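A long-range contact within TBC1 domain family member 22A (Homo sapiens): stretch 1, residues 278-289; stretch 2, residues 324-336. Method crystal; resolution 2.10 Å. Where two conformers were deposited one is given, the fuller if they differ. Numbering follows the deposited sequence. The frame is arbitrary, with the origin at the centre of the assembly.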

# COMPACT_ATOMS: atom_id res chain seq x y z
N SER A 278 -8.31 0.40 5.01
CA SER A 278 -9.20 1.40 5.50
C SER A 278 -9.19 1.43 7.04
O SER A 278 -8.92 2.45 7.63
CB SER A 278 -10.60 1.07 4.98
OG SER A 278 -11.51 2.02 5.42
N HIS A 279 -9.43 0.27 7.65
CA HIS A 279 -9.74 0.15 9.07
C HIS A 279 -8.55 -0.49 9.80
O HIS A 279 -7.99 0.11 10.72
CB HIS A 279 -11.02 -0.69 9.21
CG HIS A 279 -11.44 -0.98 10.63
ND1 HIS A 279 -11.58 -2.27 11.11
CD2 HIS A 279 -11.80 -0.15 11.65
CE1 HIS A 279 -11.99 -2.22 12.37
NE2 HIS A 279 -12.13 -0.95 12.72
N PHE A 280 -8.14 -1.69 9.38
CA PHE A 280 -6.98 -2.34 10.03
C PHE A 280 -5.73 -1.45 10.05
O PHE A 280 -5.00 -1.48 11.03
CB PHE A 280 -6.66 -3.69 9.42
CG PHE A 280 -5.80 -4.56 10.30
CD1 PHE A 280 -6.14 -4.77 11.64
CD2 PHE A 280 -4.64 -5.14 9.82
CE1 PHE A 280 -5.34 -5.55 12.48
CE2 PHE A 280 -3.85 -5.96 10.64
CZ PHE A 280 -4.21 -6.16 11.96
N HIS A 281 -5.49 -0.68 8.99
CA HIS A 281 -4.40 0.28 8.92
C HIS A 281 -4.27 1.17 10.15
O HIS A 281 -3.15 1.43 10.61
CB HIS A 281 -4.46 1.15 7.63
CG HIS A 281 -3.30 2.08 7.48
ND1 HIS A 281 -2.01 1.63 7.30
CD2 HIS A 281 -3.23 3.44 7.48
CE1 HIS A 281 -1.19 2.66 7.27
NE2 HIS A 281 -1.90 3.77 7.36
N LEU A 282 -5.39 1.66 10.67
CA LEU A 282 -5.39 2.45 11.90
C LEU A 282 -4.66 1.76 13.06
O LEU A 282 -3.87 2.37 13.73
CB LEU A 282 -6.82 2.74 12.36
CG LEU A 282 -7.77 3.52 11.46
CD1 LEU A 282 -8.79 4.23 12.33
CD2 LEU A 282 -7.03 4.52 10.58
N TYR A 283 -4.94 0.48 13.26
CA TYR A 283 -4.35 -0.31 14.35
C TYR A 283 -2.90 -0.59 14.13
O TYR A 283 -2.19 -0.73 15.08
CB TYR A 283 -5.10 -1.64 14.52
CG TYR A 283 -6.50 -1.39 14.91
CD1 TYR A 283 -6.85 -1.12 16.24
CD2 TYR A 283 -7.49 -1.38 13.96
CE1 TYR A 283 -8.20 -0.83 16.59
CE2 TYR A 283 -8.83 -1.10 14.31
CZ TYR A 283 -9.16 -0.84 15.62
OH TYR A 283 -10.48 -0.61 15.93
N VAL A 284 -2.48 -0.74 12.86
CA VAL A 284 -1.07 -0.87 12.52
C VAL A 284 -0.33 0.43 12.86
O VAL A 284 0.82 0.40 13.38
CB VAL A 284 -0.87 -1.31 11.02
CG1 VAL A 284 0.63 -1.29 10.62
CG2 VAL A 284 -1.47 -2.69 10.78
N CYS A 285 -0.97 1.57 12.57
CA CYS A 285 -0.39 2.86 12.92
C CYS A 285 -0.20 3.02 14.46
O CYS A 285 0.81 3.54 14.91
CB CYS A 285 -1.21 4.01 12.33
SG CYS A 285 -0.92 4.29 10.53
N ALA A 286 -1.18 2.57 15.21
CA ALA A 286 -1.15 2.62 16.68
C ALA A 286 -0.03 1.75 17.24
O ALA A 286 0.75 2.21 18.10
CB ALA A 286 -2.51 2.22 17.25
N ALA A 287 0.10 0.53 16.71
CA ALA A 287 1.21 -0.38 17.04
C ALA A 287 2.59 0.16 16.60
O ALA A 287 3.61 -0.02 17.29
CB ALA A 287 0.95 -1.77 16.50
N PHE A 288 2.63 0.83 15.47
CA PHE A 288 3.88 1.40 14.97
C PHE A 288 4.39 2.49 15.92
O PHE A 288 5.57 2.53 16.28
CB PHE A 288 3.66 1.95 13.56
CG PHE A 288 4.89 2.29 12.83
CD1 PHE A 288 5.88 1.34 12.59
CD2 PHE A 288 5.07 3.57 12.34
CE1 PHE A 288 7.03 1.66 11.86
CE2 PHE A 288 6.22 3.90 11.60
CZ PHE A 288 7.20 2.96 11.36
N LEU A 289 3.48 3.35 16.36
CA LEU A 289 3.83 4.38 17.32
C LEU A 289 4.36 3.81 18.67
O LEU A 289 5.43 4.22 19.15
CB LEU A 289 2.63 5.32 17.52
CG LEU A 289 2.86 6.62 18.29
CD1 LEU A 289 3.92 7.51 17.68
CD2 LEU A 289 1.53 7.34 18.40
N LEU A 324 5.64 -9.12 13.83
CA LEU A 324 5.41 -8.60 15.19
C LEU A 324 4.48 -7.39 15.18
O LEU A 324 3.51 -7.36 15.93
CB LEU A 324 6.74 -8.24 15.85
CG LEU A 324 7.59 -9.46 16.24
N LEU A 325 4.75 -6.41 14.31
CA LEU A 325 3.88 -5.24 14.21
C LEU A 325 2.41 -5.65 13.94
O LEU A 325 1.45 -5.14 14.58
CB LEU A 325 4.41 -4.30 13.12
CG LEU A 325 3.75 -2.93 12.93
CD1 LEU A 325 3.95 -2.10 14.23
CD2 LEU A 325 4.31 -2.22 11.69
N LEU A 326 2.22 -6.60 13.04
CA LEU A 326 0.86 -7.03 12.72
C LEU A 326 0.19 -7.78 13.88
O LEU A 326 -1.04 -7.67 14.08
CB LEU A 326 0.85 -7.88 11.44
CG LEU A 326 1.09 -7.15 10.12
CD1 LEU A 326 1.41 -8.16 8.92
CD2 LEU A 326 -0.09 -6.25 9.78
N ALA A 327 0.98 -8.56 14.63
CA ALA A 327 0.46 -9.31 15.78
C ALA A 327 -0.02 -8.35 16.88
O ALA A 327 -1.10 -8.53 17.44
CB ALA A 327 1.54 -10.35 16.32
N GLU A 328 0.76 -7.31 17.15
CA GLU A 328 0.37 -6.19 18.02
C GLU A 328 -0.87 -5.41 17.55
O GLU A 328 -1.79 -5.18 18.32
CB GLU A 328 1.57 -5.24 18.17
CG GLU A 328 2.68 -5.93 18.95
CD GLU A 328 2.08 -6.67 20.16
OE1 GLU A 328 1.60 -5.96 21.08
OE2 GLU A 328 2.01 -7.93 20.13
N ALA A 329 -0.89 -5.05 16.28
CA ALA A 329 -2.07 -4.39 15.65
C ALA A 329 -3.34 -5.20 15.89
O ALA A 329 -4.39 -4.66 16.26
CB ALA A 329 -1.84 -4.21 14.16
N TYR A 330 -3.21 -6.50 15.70
CA TYR A 330 -4.29 -7.43 15.86
C TYR A 330 -4.80 -7.45 17.31
O TYR A 330 -6.02 -7.42 17.54
CB TYR A 330 -3.90 -8.84 15.36
CG TYR A 330 -5.11 -9.70 15.06
CD1 TYR A 330 -5.87 -9.48 13.91
CD2 TYR A 330 -5.52 -10.71 15.94
CE1 TYR A 330 -6.98 -10.26 13.62
CE2 TYR A 330 -6.65 -11.48 15.67
CZ TYR A 330 -7.39 -11.24 14.52
OH TYR A 330 -8.52 -12.00 14.23
N ARG A 331 -3.88 -7.47 18.27
CA ARG A 331 -4.24 -7.40 19.67
C ARG A 331 -4.97 -6.07 20.00
O ARG A 331 -6.04 -6.09 20.62
CB ARG A 331 -3.00 -7.54 20.54
CG ARG A 331 -3.27 -7.52 22.04
CD ARG A 331 -2.01 -7.58 22.91
NE ARG A 331 -1.13 -6.44 22.76
CZ ARG A 331 -1.32 -5.19 23.26
NH1 ARG A 331 -2.39 -4.88 23.97
NH2 ARG A 331 -0.41 -4.23 23.03
N LEU A 332 -4.38 -4.95 19.58
CA LEU A 332 -4.98 -3.62 19.82
C LEU A 332 -6.38 -3.51 19.27
O LEU A 332 -7.22 -2.86 19.87
CB LEU A 332 -4.12 -2.50 19.24
CG LEU A 332 -2.70 -2.34 19.74
CD1 LEU A 332 -2.01 -1.21 18.98
CD2 LEU A 332 -2.72 -2.09 21.25
N LYS A 333 -6.64 -4.18 18.16
CA LYS A 333 -8.00 -4.28 17.59
C LYS A 333 -9.03 -4.80 18.59
O LYS A 333 -10.19 -4.35 18.61
CB LYS A 333 -7.95 -5.14 16.34
CG LYS A 333 -9.17 -5.21 15.48
CD LYS A 333 -8.88 -6.04 14.21
CE LYS A 333 -10.04 -6.97 13.84
NZ LYS A 333 -11.23 -6.26 13.21
N PHE A 334 -8.64 -5.75 19.44
CA PHE A 334 -9.59 -6.32 20.41
C PHE A 334 -9.62 -5.62 21.79
O PHE A 334 -10.63 -5.69 22.48
CB PHE A 334 -9.42 -7.86 20.50
CG PHE A 334 -9.87 -8.56 19.27
CD1 PHE A 334 -11.22 -8.78 19.05
CD2 PHE A 334 -8.98 -8.89 18.27
CE1 PHE A 334 -11.64 -9.38 17.87
CE2 PHE A 334 -9.39 -9.46 17.12
CZ PHE A 334 -10.72 -9.72 16.91
N ALA A 335 -8.52 -4.93 22.14
CA ALA A 335 -8.41 -4.11 23.35
C ALA A 335 -9.36 -2.94 23.29
O ALA A 335 -10.23 -2.79 24.18
CB ALA A 335 -6.98 -3.59 23.50
N PHE A 336 -9.19 -2.10 22.26
CA PHE A 336 -10.23 -1.16 21.80
C PHE A 336 -11.48 -1.93 21.36
O PHE A 336 -12.26 -2.41 22.20
CB PHE A 336 -9.73 -0.33 20.62

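Two helices can approach closely when small residues occupy the place where they cross, and this pair from TBC1 domain family member 22A illustrates the principle. Residues 278-289 are helical throughout, with a wider pi-type turn at 278-280; from Val 284 onward the regular pattern is established, as in the bond from Phe 288 N to Val 284 O (2.8 Å). The second helix spans 324-335. The axes come within 8.0 Å of each other, and their N-to-C directions differ by 112°, so the helices cross steeply and contact is concentrated around one region. There the CA atoms of Val 284 and Ala 329 lie 4.8 Å apart. Backbone hydrogen bonds run within each helix, and none crosses between the atoms modelled; packing carries the contact, which buries 645 Å² over both sides.

Ala 329 is the centre of the arrangement. Its CB points toward the first helix and sits as a knob among Phe 280, Tyr 283, Val 284 and Ala 287, with Val 284 CG2 at 3.7 Å from Ala 329 CB. The Ala 329 side chain ends at CB, and near it the first helix also meets the backbone of the second: Tyr 283 CB lies 3.6 Å from Ala 329 O. Ala 287 fits among Leu 325, Glu 328, Ala 329 and Leu 332. Here the leucines reach the backbone as well as the methyl group, for Leu 325 CD1 is 3.4 Å from Phe 288 N and Leu 332 CD1 is 3.6 Å from Ala 287 N.

Larger side chains extend the packing from this centre. Phe 280, whose CA-to-CB bond points sideways, takes a t rotamer that brings its ring end closer to the second helix, into a hole formed by Leu 326, Ala 329, Tyr 330 and Lys 333. Its CZ lies 3.8 Å from Ala 329 CB, while its CE2 lies 3.9 Å from Leu 326 CD2. Tyr 283 offers a flat surface instead: Lys 333 CA stands over one face of the ring, 3.9 Å from its centroid and 28° off the normal, a CH-pi contact made by the backbone carbon of a charged residue. The aliphatic part of that lysine also packs, with its CD 4.0 Å from Phe 280 CD1.

Charge is paired within the second helix: Arg 331 NE meets Glu 328 OE1 at 3.2 Å in a salt bridge. Glu 328 contributes its CB to the Ala 287 pocket, but the end of its side chain leads away from the first helix.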